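Local coordinates for glycosyl hydrolases family 2, sugar binding domain protein (Bacteroides uniformis str. 3978 T3 ii, PDB 6D1P) that is a gut-bacterial beta-glucuronidase of glycoside hydrolase family 2, which probably hydrolyses O-glycosidic bonds to release glucuronic acid from its conjugates, at residues Arg467-Phe470 with Cys471-Ile474; Thr481-Ala484 with Gly485-Arg489. All coordinates share one frame; numbering follows the deposited sequence.

Interaction 1. Residues Arg467-Phe470 with Cys471-Ile474; sequences RCEF and CKDI
C468 and C471 close a beta turn in the TIM-barrel domain, within the loop between strands 462-466 and 477-479. C471 N donates to C468 O at 2.9 Å, with an N-H...O angle of 156°, and E469 and F470 have the backbone angles of a type I turn. A second bond, K472 N to E469 O, repeats the i to i+3 spacing one residue on.

The tight side is made of sulfur and ring. C468 SG and C471 SG lie 3.7 Å apart, a van der Waals contact far too long for a disulfide. C468 SG also sits 3.5 Å above the plane of the F470 ring, offset toward its rim. C471 SG approaches the ring obliquely, 54° off the normal, equally near CD2 and CE2. F470 can meet it because its CG stands between its own N and carbonyl carbon (chi1 63°). Helix 440-457 backs this group, with I443 against F470 and R444 against C471.

The opposite character appears at E469, which is exposed, and K472. E469 OE2 forms a stretched salt bridge of 3.5 Å with K472 NZ, the two chains crossing at a slant. Both ends have further partners: E469 OE1 bonds to Y478 OH, and K472 NZ to A504 O. With an alanine here in place of K472, E469 OE2 would probably lose its charged mate and A504 O its donor. The lysine chain bends at chi3 and hugs the turn: its CG lies 3.4 Å from E469 O, as does CD.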
loop_
_atom_site.group_PDB
_atom_site.type_symbol
_atom_site.label_atom_id
_atom_site.label_comp_id
_atom_site.label_asym_id
_atom_site.label_seq_id
_atom_site.Cartn_x
_atom_site.Cartn_y
_atom_site.Cartn_z
ATOM N N ARG A 467 -31.125 -0.176 17.341
ATOM C CA ARG A 467 -30.469 -1.216 18.136
ATOM C C ARG A 467 -29.602 -0.616 19.247
ATOM O O ARG A 467 -28.374 -0.601 19.179
ATOM C CB ARG A 467 -29.617 -2.140 17.263
ATOM C CG ARG A 467 -29.493 -3.526 17.842
ATOM C CD ARG A 467 -28.381 -4.315 17.219
ATOM N NE ARG A 467 -27.132 -4.133 17.965
ATOM C CZ ARG A 467 -26.082 -4.942 17.849
ATOM N NH1 ARG A 467 -26.151 -5.967 17.019
ATOM N NH2 ARG A 467 -24.978 -4.744 18.576
ATOM N N CYS A 468 -30.284 -0.127 20.282
ATOM C CA CYS A 468 -29.613 0.220 21.538
ATOM C C CYS A 468 -30.710 0.215 22.606
ATOM O O CYS A 468 -31.296 1.257 22.902
ATOM C CB CYS A 468 -28.896 1.552 21.490
ATOM S SG CYS A 468 -27.924 1.838 23.018
ATOM N N GLU A 469 -30.984 -0.971 23.155
ATOM C CA GLU A 469 -32.175 -1.124 23.987
ATOM C C GLU A 469 -32.130 -0.216 25.209
ATOM O O GLU A 469 -33.164 0.331 25.605
ATOM C CB GLU A 469 -32.359 -2.580 24.405
ATOM C CG GLU A 469 -32.720 -3.506 23.252
ATOM C CD GLU A 469 -34.000 -3.097 22.484
ATOM O OE1 GLU A 469 -33.922 -2.963 21.236
ATOM O OE2 GLU A 469 -35.075 -2.937 23.124
ATOM N N PHE A 470 -30.939 -0.009 25.798
ATOM C CA PHE A 470 -30.847 0.823 26.997
ATOM C C PHE A 470 -30.897 2.318 26.703
ATOM O O PHE A 470 -30.775 3.123 27.634
ATOM C CB PHE A 470 -29.581 0.482 27.805
ATOM C CG PHE A 470 -28.271 0.755 27.093
ATOM C CD1 PHE A 470 -27.543 -0.283 26.529
ATOM C CD2 PHE A 470 -27.739 2.029 27.039
ATOM C CE1 PHE A 470 -26.323 -0.050 25.889
ATOM C CE2 PHE A 470 -26.516 2.266 26.405
ATOM C CZ PHE A 470 -25.820 1.223 25.821
ATOM N N CYS A 471 -31.049 2.711 25.445
ATOM C CA CYS A 471 -31.314 4.097 25.088
ATOM C C CYS A 471 -32.646 4.284 24.379
ATOM O O CYS A 471 -32.964 5.417 24.013
ATOM C CB CYS A 471 -30.207 4.649 24.175
ATOM S SG CYS A 471 -28.602 4.927 24.940
ATOM N N LYS A 472 -33.415 3.207 24.155
ATOM C CA LYS A 472 -34.554 3.251 23.221
ATOM C C LYS A 472 -35.616 4.284 23.620
ATOM O O LYS A 472 -36.308 4.819 22.749
ATOM C CB LYS A 472 -35.199 1.863 23.113
ATOM C CG LYS A 472 -36.066 1.505 24.340
ATOM C CD LYS A 472 -36.373 0.013 24.435
ATOM C CE LYS A 472 -37.387 -0.432 23.401
ATOM N NZ LYS A 472 -38.200 -1.581 23.893
ATOM N N ASP A 473 -35.739 4.594 24.916
ATOM C CA ASP A 473 -36.746 5.523 25.431
ATOM C C ASP A 473 -36.404 6.981 25.161
ATOM O O ASP A 473 -37.261 7.847 25.381
ATOM C CB ASP A 473 -36.911 5.341 26.946
ATOM C CG ASP A 473 -35.575 5.477 27.697
ATOM O OD1 ASP A 473 -34.650 4.670 27.417
ATOM O OD2 ASP A 473 -35.428 6.396 28.544
ATOM N N ILE A 474 -35.179 7.273 24.714
ATOM C CA ILE A 474 -34.721 8.656 24.639
ATOM C C ILE A 474 -35.254 9.343 23.392
ATOM O O ILE A 474 -35.702 10.491 23.455
ATOM C CB ILE A 474 -33.182 8.711 24.699
ATOM C CG1 ILE A 474 -32.677 8.502 26.121
ATOM C CG2 ILE A 474 -32.664 10.052 24.177
ATOM C CD1 ILE A 474 -31.177 8.177 26.187
#

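Interaction 2. Residues Thr481-Ala484 with Gly485-Arg489; sequences TIWA and GWYGR. With SCN (thiocyanate ion), chain I.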
loop_
_atom_site.group_PDB
_atom_site.type_symbol
_atom_site.label_atom_id
_atom_site.label_comp_id
_atom_site.label_asym_id
_atom_site.label_seq_id
_atom_site.Cartn_x
_atom_site.Cartn_y
_atom_site.Cartn_z
ATOM N N THR A 481 -33.389 -4.718 16.531
ATOM C CA THR A 481 -32.811 -5.551 15.488
ATOM C C THR A 481 -33.734 -6.743 15.291
ATOM O O THR A 481 -34.013 -7.468 16.241
ATOM C CB THR A 481 -31.372 -5.987 15.824
ATOM O OG1 THR A 481 -30.885 -6.896 14.826
ATOM C CG2 THR A 481 -31.274 -6.663 17.178
ATOM N N ILE A 482 -34.231 -6.928 14.063
ATOM C CA ILE A 482 -35.177 -7.999 13.750
ATOM C C ILE A 482 -34.893 -8.531 12.349
ATOM O O ILE A 482 -35.206 -7.871 11.349
ATOM C CB ILE A 482 -36.644 -7.551 13.864
ATOM C CG1 ILE A 482 -36.997 -7.188 15.305
ATOM C CG2 ILE A 482 -37.561 -8.658 13.364
ATOM C CD1 ILE A 482 -38.388 -6.548 15.453
ATOM N N TRP A 483 -34.378 -9.754 12.275
ATOM C CA TRP A 483 -33.930 -10.383 11.038
ATOM C C TRP A 483 -34.500 -11.793 10.956
ATOM O O TRP A 483 -33.764 -12.778 10.852
ATOM C CB TRP A 483 -32.400 -10.448 10.949
ATOM C CG TRP A 483 -31.727 -9.135 10.768
ATOM C CD1 TRP A 483 -31.489 -8.190 11.727
ATOM C CD2 TRP A 483 -31.187 -8.619 9.544
ATOM N NE1 TRP A 483 -30.836 -7.109 11.168
ATOM C CE2 TRP A 483 -30.635 -7.355 9.831
ATOM C CE3 TRP A 483 -31.124 -9.104 8.227
ATOM C CZ2 TRP A 483 -30.041 -6.562 8.849
ATOM C CZ3 TRP A 483 -30.537 -8.317 7.257
ATOM C CH2 TRP A 483 -29.992 -7.062 7.577
ATOM N N ALA A 484 -35.828 -11.876 11.016
ATOM C CA ALA A 484 -36.535 -13.145 10.921
ATOM C C ALA A 484 -36.022 -13.953 9.750
ATOM O O ALA A 484 -35.973 -13.464 8.624
ATOM C CB ALA A 484 -38.038 -12.890 10.756
ATOM N N GLY A 485 -35.644 -15.193 10.012
ATOM C CA GLY A 485 -35.126 -16.039 8.964
ATOM C C GLY A 485 -33.680 -15.797 8.580
ATOM O O GLY A 485 -33.120 -16.596 7.813
ATOM N N TRP A 486 -33.042 -14.732 9.077
ATOM C CA TRP A 486 -31.655 -14.460 8.719
ATOM C C TRP A 486 -30.736 -14.606 9.925
ATOM O O TRP A 486 -30.004 -15.587 10.012
ATOM C CB TRP A 486 -31.465 -13.094 8.056
ATOM C CG TRP A 486 -30.093 -13.088 7.461
ATOM C CD1 TRP A 486 -28.983 -12.389 7.898
ATOM C CD2 TRP A 486 -29.648 -13.903 6.371
ATOM N NE1 TRP A 486 -27.883 -12.702 7.104
ATOM C CE2 TRP A 486 -28.269 -13.627 6.167
ATOM C CE3 TRP A 486 -30.284 -14.828 5.535
ATOM C CZ2 TRP A 486 -27.530 -14.238 5.156
ATOM C CZ3 TRP A 486 -29.541 -15.431 4.532
ATOM C CH2 TRP A 486 -28.174 -15.138 4.355
ATOM N N TYR A 487 -30.733 -13.657 10.855
ATOM C CA TYR A 487 -29.918 -13.838 12.047
ATOM C C TYR A 487 -30.667 -14.509 13.187
ATOM O O TYR A 487 -30.024 -14.982 14.133
ATOM C CB TYR A 487 -29.362 -12.498 12.528
ATOM C CG TYR A 487 -28.409 -11.827 11.570
ATOM C CD1 TYR A 487 -27.229 -12.461 11.171
ATOM C CD2 TYR A 487 -28.674 -10.547 11.081
ATOM C CE1 TYR A 487 -26.343 -11.837 10.305
ATOM C CE2 TYR A 487 -27.794 -9.917 10.212
ATOM C CZ TYR A 487 -26.621 -10.568 9.840
ATOM O OH TYR A 487 -25.745 -9.964 8.980
ATOM N N GLY A 488 -31.999 -14.558 13.125
ATOM C CA GLY A 488 -32.760 -15.242 14.145
ATOM C C GLY A 488 -34.046 -15.886 13.669
ATOM O O GLY A 488 -34.788 -15.286 12.891
ATOM N N ARG A 489 -34.302 -17.114 14.132
ATOM C CA ARG A 489 -35.552 -17.835 13.913
ATOM C C ARG A 489 -35.888 -17.959 12.425
ATOM O O ARG A 489 -35.012 -17.795 11.565
ATOM C CB ARG A 489 -36.688 -17.149 14.685
ATOM C CG ARG A 489 -36.277 -16.750 16.111
ATOM C CD ARG A 489 -37.465 -16.337 16.976
ATOM N NE ARG A 489 -38.449 -17.408 17.025
ATOM C CZ ARG A 489 -39.739 -17.223 17.285
ATOM N NH1 ARG A 489 -40.198 -15.997 17.524
ATOM N NH2 ARG A 489 -40.570 -18.263 17.292
HETATM S S SCN I . -33.349 -11.775 14.614
HETATM C C SCN I . -32.067 -10.828 15.387
HETATM N N SCN I . -31.157 -10.133 15.689
#
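The turn in which W483 meets W486, Y487 and G488 is approached through T481, whose OG1 gives a weak 3.4 Å hydrogen bond to the N atom of a thiocyanate, probably from the crystallisation liquor. The ion's S atom lies 3.3 Å from W483 N and also close to G488 N, where a CB on G488 would collide with it.

W483 carries most of the contact. Its carbonyl O gathers three N-H groups: W486 N firmly at 2.7 Å, and Y487 N and G488 N weakly. With CG anti to its own carbonyl carbon (chi1 -69°), the indole reaches the Y487 ring, which presents an edge to it: Y487 CD2 is 3.4 Å from W483 CG, and the planes meet at 66°, a T-shaped pair. W486 completes an aromatic cluster, its CD1 lying 3.9 Å from W483 CE3 in an oblique approach and over the face of the Y487 ring. Y487 OH is hydrogen-bonded to K597 NZ, and W548 brings its ring against the W486 indole.

The backbone here is a type II beta turn, 483-486, in a TIM-barrel loop between strand 477-479 and helix 494-503. A484 takes its extended second position, and G485 its third with positive phi (79°); a CB on G485 would fall 2.6 Å from A484 O, which explains the glycine.

A484 turns its methyl to Y494 and M497 of that helix. A484 and G488 form a single backbone bridge, through the weak bond from G488 N to W483 O and that from G485 N to G488 O at 3.0 Å; A484 CA also directs a C-H at G488 O, 3.4 Å away.

In the fold
Both interactions are local turns in loops of the TIM-barrel domain, one before and one after strand 477-479 in the chain, with centres about 19 Å apart. They meet directly where R467 CG packs on T481 CG2 at 3.7 Å. Each joins buried to exposed residues, but the cores differ: interaction 1 buries two thiols beside one phenyl ring, whereas interaction 2 buries two tryptophans, with the exposed Y487 set against them. Interaction 1 leans on helix 440-457 and has a salt bridge at its surface. Interaction 2 has no ion pair between its segments; it relies on a shared carbonyl acceptor and lies against helices 494-503 and 542-545.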